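Local structure of dTDP-glucose 4,6-dehydratase (Klebsiella pneumoniae, 5U4Q) at residues Ala12-Leu24 with Ile223-Asp235. The protein binds NAD and probably dehydrates dTDP-glucose to its 4-keto-6-deoxy sugar. Residues are numbered along the deposited sequence; the frame is centred on the assembly and turned at random. Where two conformers were deposited one is given.
With NAD (nicotinamide-adenine-dinucleotide), chain C.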
loop_
_atom_site.group_PDB
_atom_site.type_symbol
_atom_site.label_atom_id
_atom_site.label_comp_id
_atom_site.label_asym_id
_atom_site.label_seq_id
_atom_site.Cartn_x
_atom_site.Cartn_y
_atom_site.Cartn_z
ATOM N N ALA A 12 5.545 14.884 18.515
ATOM C CA ALA A 12 6.880 15.435 18.836
ATOM C C ALA A 12 7.654 15.785 17.575
ATOM O O ALA A 12 8.770 16.330 17.675
ATOM C CB ALA A 12 7.690 14.472 19.677
ATOM N N GLY A 13 7.069 15.469 16.421
ATOM C CA GLY A 13 7.667 15.787 15.132
ATOM C C GLY A 13 7.302 17.170 14.678
ATOM O O GLY A 13 6.574 17.874 15.317
ATOM N N PHE A 14 7.840 17.561 13.523
ATOM C CA PHE A 14 7.661 18.898 12.985
ATOM C C PHE A 14 6.224 19.323 12.788
ATOM O O PHE A 14 5.735 20.240 13.433
ATOM C CB PHE A 14 8.455 18.991 11.666
ATOM C CG PHE A 14 8.290 20.280 10.886
ATOM C CD1 PHE A 14 8.094 21.502 11.486
ATOM C CD2 PHE A 14 8.473 20.252 9.498
ATOM C CE1 PHE A 14 8.010 22.669 10.728
ATOM C CE2 PHE A 14 8.392 21.403 8.741
ATOM C CZ PHE A 14 8.158 22.608 9.351
ATOM N N ILE A 15 5.532 18.655 11.877
ATOM C CA ILE A 15 4.181 19.067 11.555
ATOM C C ILE A 15 3.243 18.794 12.746
ATOM O O ILE A 15 2.453 19.652 13.101
ATOM C CB ILE A 15 3.689 18.417 10.242
ATOM C CG1 ILE A 15 4.640 18.810 9.106
ATOM C CG2 ILE A 15 2.271 18.851 9.928
ATOM C CD1 ILE A 15 4.285 18.193 7.785
ATOM N N GLY A 16 3.345 17.607 13.348
ATOM C CA GLY A 16 2.475 17.254 14.487
ATOM C C GLY A 16 2.573 18.205 15.646
ATOM O O GLY A 16 1.551 18.552 16.261
ATOM N N PHE A 17 3.787 18.662 15.949
ATOM C CA PHE A 17 3.954 19.642 17.024
ATOM C C PHE A 17 3.114 20.889 16.717
ATOM O O PHE A 17 2.335 21.376 17.544
ATOM C CB PHE A 17 5.424 20.044 17.192
ATOM C CG PHE A 17 5.599 21.364 17.857
ATOM C CD1 PHE A 17 5.283 21.532 19.205
ATOM C CD2 PHE A 17 6.053 22.462 17.149
ATOM C CE1 PHE A 17 5.417 22.759 19.810
ATOM C CE2 PHE A 17 6.199 23.688 17.760
ATOM C CZ PHE A 17 5.872 23.839 19.094
ATOM N N HIS A 18 3.281 21.441 15.516
ATOM C CA HIS A 18 2.547 22.628 15.157
ATOM C C HIS A 18 1.036 22.469 15.144
ATOM O O HIS A 18 0.314 23.387 15.564
ATOM C CB HIS A 18 3.033 23.180 13.800
ATOM C CG HIS A 18 4.370 23.835 13.850
ATOM N ND1 HIS A 18 4.540 25.185 14.086
ATOM C CD2 HIS A 18 5.607 23.325 13.652
ATOM C CE1 HIS A 18 5.831 25.471 14.017
ATOM N NE2 HIS A 18 6.499 24.365 13.768
ATOM N N ILE A 19 0.558 21.308 14.702
ATOM C CA ILE A 19 -0.873 21.054 14.686
ATOM C C ILE A 19 -1.371 20.956 16.134
ATOM O O ILE A 19 -2.355 21.591 16.490
ATOM C CB ILE A 19 -1.233 19.774 13.894
ATOM C CG1 ILE A 19 -0.832 19.920 12.414
ATOM C CG2 ILE A 19 -2.724 19.453 14.024
ATOM C CD1 ILE A 19 -1.462 21.051 11.706
ATOM N N ALA A 20 -0.659 20.195 16.964
ATOM C CA ALA A 20 -1.083 20.076 18.380
ATOM C C ALA A 20 -1.099 21.447 19.060
ATOM O O ALA A 20 -2.038 21.791 19.781
ATOM C CB ALA A 20 -0.156 19.155 19.109
ATOM N N GLN A 21 -0.056 22.248 18.836
ATOM C CA GLN A 21 0.022 23.568 19.462
ATOM C C GLN A 21 -1.181 24.457 19.054
ATOM O O GLN A 21 -1.789 25.139 19.888
ATOM C CB GLN A 21 1.349 24.237 19.075
ATOM C CG GLN A 21 1.559 25.617 19.659
ATOM C CD GLN A 21 2.881 26.189 19.211
ATOM O OE1 GLN A 21 3.120 26.407 17.987
ATOM N NE2 GLN A 21 3.753 26.417 20.161
ATOM N N ARG A 22 -1.516 24.450 17.770
ATOM C CA ARG A 22 -2.632 25.250 17.285
ATOM C C ARG A 22 -3.953 24.783 17.896
ATOM O O ARG A 22 -4.785 25.596 18.310
ATOM C CB ARG A 22 -2.679 25.217 15.754
ATOM C CG ARG A 22 -3.864 25.913 15.135
ATOM C CD ARG A 22 -3.933 27.412 15.413
ATOM N NE ARG A 22 -5.151 27.956 14.820
ATOM C CZ ARG A 22 -5.267 28.364 13.553
ATOM N NH1 ARG A 22 -4.228 28.337 12.731
ATOM N NH2 ARG A 22 -6.430 28.804 13.109
ATOM N N LEU A 23 -4.144 23.471 17.970
ATOM C CA LEU A 23 -5.403 22.935 18.495
ATOM C C LEU A 23 -5.534 23.280 19.974
ATOM O O LEU A 23 -6.626 23.613 20.440
ATOM C CB LEU A 23 -5.527 21.432 18.270
ATOM C CG LEU A 23 -5.648 20.970 16.802
ATOM C CD1 LEU A 23 -5.478 19.469 16.692
ATOM C CD2 LEU A 23 -6.964 21.439 16.191
ATOM N N LEU A 24 -4.417 23.217 20.687
ATOM C CA LEU A 24 -4.424 23.609 22.107
ATOM C C LEU A 24 -4.764 25.059 22.253
ATOM O O LEU A 24 -5.528 25.444 23.181
ATOM C CB LEU A 24 -3.089 23.294 22.768
ATOM C CG LEU A 24 -2.829 21.814 22.946
ATOM C CD1 LEU A 24 -1.359 21.485 23.163
ATOM C CD2 LEU A 24 -3.705 21.240 24.064
ATOM N N ILE A 223 5.203 26.505 7.315
ATOM C CA ILE A 223 4.458 25.713 8.302
ATOM C C ILE A 223 3.150 26.353 8.762
ATOM O O ILE A 223 2.145 25.662 8.839
ATOM C CB ILE A 223 5.373 25.316 9.503
ATOM C CG1 ILE A 223 4.621 24.410 10.485
ATOM C CG2 ILE A 223 5.952 26.530 10.213
ATOM C CD1 ILE A 223 4.181 23.068 9.922
ATOM N N ASP A 224 3.123 27.655 9.026
ATOM C CA ASP A 224 1.864 28.250 9.502
ATOM C C ASP A 224 0.732 28.135 8.487
ATOM O O ASP A 224 -0.440 27.997 8.875
ATOM C CB ASP A 224 2.032 29.709 9.910
ATOM C CG ASP A 224 2.840 29.904 11.185
ATOM O OD1 ASP A 224 3.323 28.941 11.792
ATOM O OD2 ASP A 224 3.005 31.087 11.566
ATOM N N ASP A 225 1.067 28.208 7.195
ATOM C CA ASP A 225 0.075 28.064 6.132
ATOM C C ASP A 225 -0.450 26.627 6.103
ATOM O O ASP A 225 -1.647 26.415 5.931
ATOM C CB ASP A 225 0.672 28.502 4.796
ATOM C CG ASP A 225 0.941 29.973 4.744
ATOM O OD1 ASP A 225 0.106 30.744 5.273
ATOM O OD2 ASP A 225 1.915 30.356 4.081
ATOM N N ILE A 226 0.435 25.641 6.273
ATOM C CA ILE A 226 0.003 24.243 6.372
ATOM C C ILE A 226 -0.935 24.063 7.575
ATOM O O ILE A 226 -1.993 23.431 7.463
ATOM C CB ILE A 226 1.216 23.290 6.528
ATOM C CG1 ILE A 226 2.065 23.267 5.228
ATOM C CG2 ILE A 226 0.790 21.878 6.948
ATOM C CD1 ILE A 226 1.367 22.715 3.990
ATOM N N VAL A 227 -0.561 24.616 8.705
ATOM C CA VAL A 227 -1.362 24.472 9.929
ATOM C C VAL A 227 -2.766 25.038 9.731
ATOM O O VAL A 227 -3.751 24.388 10.088
ATOM C CB VAL A 227 -0.682 25.161 11.118
ATOM C CG1 VAL A 227 -1.632 25.284 12.313
ATOM C CG2 VAL A 227 0.584 24.429 11.510
ATOM N N GLU A 228 -2.869 26.220 9.145
ATOM C CA GLU A 228 -4.181 26.830 8.926
ATOM C C GLU A 228 -5.046 25.915 8.060
ATOM O O GLU A 228 -6.217 25.694 8.384
ATOM C CB GLU A 228 -4.025 28.213 8.280
ATOM C CG GLU A 228 -5.333 28.960 8.095
ATOM C CD GLU A 228 -6.049 29.251 9.398
ATOM O OE1 GLU A 228 -5.380 29.455 10.426
ATOM O OE2 GLU A 228 -7.303 29.310 9.381
ATOM N N ALA A 229 -4.469 25.380 6.985
ATOM C CA ALA A 229 -5.229 24.492 6.088
ATOM C C ALA A 229 -5.677 23.210 6.777
ATOM O O ALA A 229 -6.830 22.766 6.639
ATOM C CB ALA A 229 -4.394 24.142 4.886
ATOM N N VAL A 230 -4.764 22.582 7.493
ATOM C CA VAL A 230 -5.089 21.328 8.151
ATOM C C VAL A 230 -6.163 21.521 9.199
ATOM O O VAL A 230 -7.067 20.699 9.316
ATOM C CB VAL A 230 -3.823 20.689 8.758
ATOM C CG1 VAL A 230 -4.145 19.472 9.611
ATOM C CG2 VAL A 230 -2.844 20.331 7.655
ATOM N N VAL A 231 -6.066 22.583 9.993
ATOM C CA VAL A 231 -7.057 22.788 11.049
ATOM C C VAL A 231 -8.440 23.063 10.417
ATOM O O VAL A 231 -9.462 22.563 10.933
ATOM C CB VAL A 231 -6.583 23.825 12.094
ATOM C CG1 VAL A 231 -7.701 24.157 13.072
ATOM C CG2 VAL A 231 -5.355 23.289 12.835
ATOM N N ARG A 232 -8.488 23.772 9.287
ATOM C CA ARG A 232 -9.770 23.982 8.547
ATOM C C ARG A 232 -10.295 22.634 7.996
ATOM O O ARG A 232 -11.487 22.339 8.126
ATOM C CB ARG A 232 -9.642 24.994 7.411
ATOM C CG ARG A 232 -9.389 26.408 7.898
ATOM C CD ARG A 232 -9.367 27.418 6.790
ATOM N NE ARG A 232 -9.033 28.746 7.333
ATOM C CZ ARG A 232 -9.472 29.902 6.844
ATOM N NH1 ARG A 232 -10.303 29.944 5.803
ATOM N NH2 ARG A 232 -9.092 31.039 7.425
ATOM N N VAL A 233 -9.413 21.828 7.410
ATOM C CA VAL A 233 -9.817 20.534 6.857
ATOM C C VAL A 233 -10.383 19.607 7.919
ATOM O O VAL A 233 -11.331 18.871 7.638
ATOM C CB VAL A 233 -8.661 19.824 6.113
ATOM C CG1 VAL A 233 -8.977 18.352 5.810
ATOM C CG2 VAL A 233 -8.341 20.561 4.834
ATOM N N LEU A 234 -9.806 19.622 9.118
ATOM C CA LEU A 234 -10.274 18.765 10.209
ATOM C C LEU A 234 -11.766 19.003 10.470
ATOM O O LEU A 234 -12.467 18.059 10.879
ATOM C CB LEU A 234 -9.428 18.978 11.498
ATOM C CG LEU A 234 -8.156 18.108 11.623
ATOM C CD1 LEU A 234 -7.132 18.718 12.577
ATOM C CD2 LEU A 234 -8.507 16.692 12.077
ATOM N N ASP A 235 -12.246 20.222 10.205
ATOM C CA ASP A 235 -13.659 20.592 10.429
ATOM C C ASP A 235 -14.573 20.341 9.238
ATOM O O ASP A 235 -15.785 20.550 9.364
ATOM C CB ASP A 235 -13.805 22.085 10.802
ATOM C CG ASP A 235 -13.349 22.421 12.186
ATOM O OD1 ASP A 235 -13.177 21.534 13.046
ATOM O OD2 ASP A 235 -13.205 23.648 12.423
HETATM P PA NAD C . 8.862 14.190 11.540
HETATM O O1A NAD C . 9.389 15.453 12.104
HETATM O O2A NAD C . 9.773 12.998 11.325
HETATM O O5B NAD C . 7.594 13.754 12.444
HETATM C C5B NAD C . 7.021 12.452 12.455
HETATM C C4B NAD C . 6.999 11.961 13.893
HETATM O O4B NAD C . 6.466 10.626 13.815
HETATM C C3B NAD C . 8.378 11.883 14.534
HETATM O O3B NAD C . 8.539 12.711 15.696
HETATM C C2B NAD C . 8.531 10.390 14.824
HETATM O O2B NAD C . 9.217 10.119 16.062
HETATM C C1B NAD C . 7.106 9.843 14.791
HETATM N N9A NAD C . 7.031 8.417 14.430
HETATM C C8A NAD C . 7.611 7.814 13.367
HETATM N N7A NAD C . 7.347 6.505 13.375
HETATM C C5A NAD C . 6.571 6.261 14.443
HETATM C C6A NAD C . 5.974 5.054 15.051
HETATM N N6A NAD C . 6.113 3.852 14.509
HETATM N N1A NAD C . 5.268 5.241 16.167
HETATM C C2A NAD C . 5.108 6.435 16.755
HETATM N N3A NAD C . 5.648 7.574 16.274
HETATM C C4A NAD C . 6.380 7.515 15.130
HETATM O O3 NAD C . 8.194 14.422 10.091
HETATM P PN NAD C . 7.092 15.504 9.638
HETATM O O1N NAD C . 6.495 16.228 10.772
HETATM O O2N NAD C . 7.747 16.219 8.457
HETATM O O5D NAD C . 6.027 14.498 9.010
HETATM C C5D NAD C . 4.658 14.399 9.394
HETATM C C4D NAD C . 3.959 13.613 8.298
HETATM O O4D NAD C . 3.881 14.416 7.098
HETATM C C3D NAD C . 4.579 12.290 7.863
HETATM O O3D NAD C . 3.516 11.361 7.642
HETATM C C2D NAD C . 5.232 12.586 6.533
HETATM O O2D NAD C . 5.275 11.447 5.648
HETATM C C1D NAD C . 4.349 13.683 5.972
HETATM N N1N NAD C . 5.080 14.591 5.067
HETATM C C2N NAD C . 5.868 15.597 5.512
HETATM C C3N NAD C . 6.547 16.446 4.620
HETATM C C7N NAD C . 7.458 17.604 5.047
HETATM O O7N NAD C . 7.877 18.397 4.189
HETATM N N7N NAD C . 7.870 17.789 6.312
HETATM C C4N NAD C . 6.427 16.217 3.268
HETATM C C5N NAD C . 5.627 15.173 2.825
HETATM C C6N NAD C . 4.975 14.351 3.737
HETATM O O HOH W 1 2.340 27.016 13.205
#
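Arg22 reaches from helix 14-24 across Val227 to Glu228 of helix 223-234. Its CB lies 3.6 Å from Val227 CG1, and CG, one bond further out, rests against that same methyl and against Val231 CG2, 3.8 Å from the latter. The chain then bends at chi2, and in the conformer given the guanidinium meets Glu228 end-on: NH1 at 2.8 Å and NH2 at 3.0 Å both donate to OE1. The oxygen lies in the guanidinium plane, but the carboxylate is turned 31° against it, and both nitrogens reach OE1 on its syn side from one face. NE makes a salt bridge with Glu26, while Glu228 OE2 spends its anti lone pair on Arg232 NE, so the carboxylate ties two arginines together and probably offsets their like charges.

Closer to the cofactor, Ile223 lays CG1 over the centre of the His18 imidazole, a CH-pi contact 13° off the ring normal; Phe17 CD2 sits over the opposite face. The ring's rotation is fixed at both nitrogens: NE2 is hydrogen-bonded to the backbone O of Pro187, and a water joins ND1 to Asp224 OD1. Helix 14-24 is the first helix of the Rossmann fold, following strand 5-9, and its N-terminal turn holds the NAD diphosphate: Phe14 N donates to O1A, and Ile15 N to O1N at 2.8 Å. Phe14 itself swings its ring out to Ile223, CE1 3.8 Å from CG1.

Between these two ends the filling is aliphatic. With the helix axes crossing at -60°, Ile19 comes within 5.9 Å of Val227, CA to CA, and its side chain crosses that of Val230 at about a right angle, CD1 against CG1. Deeper in, Leu23 lies alongside Val231, running the other way, and rests on Phe6 and Val8 of strand 5-9.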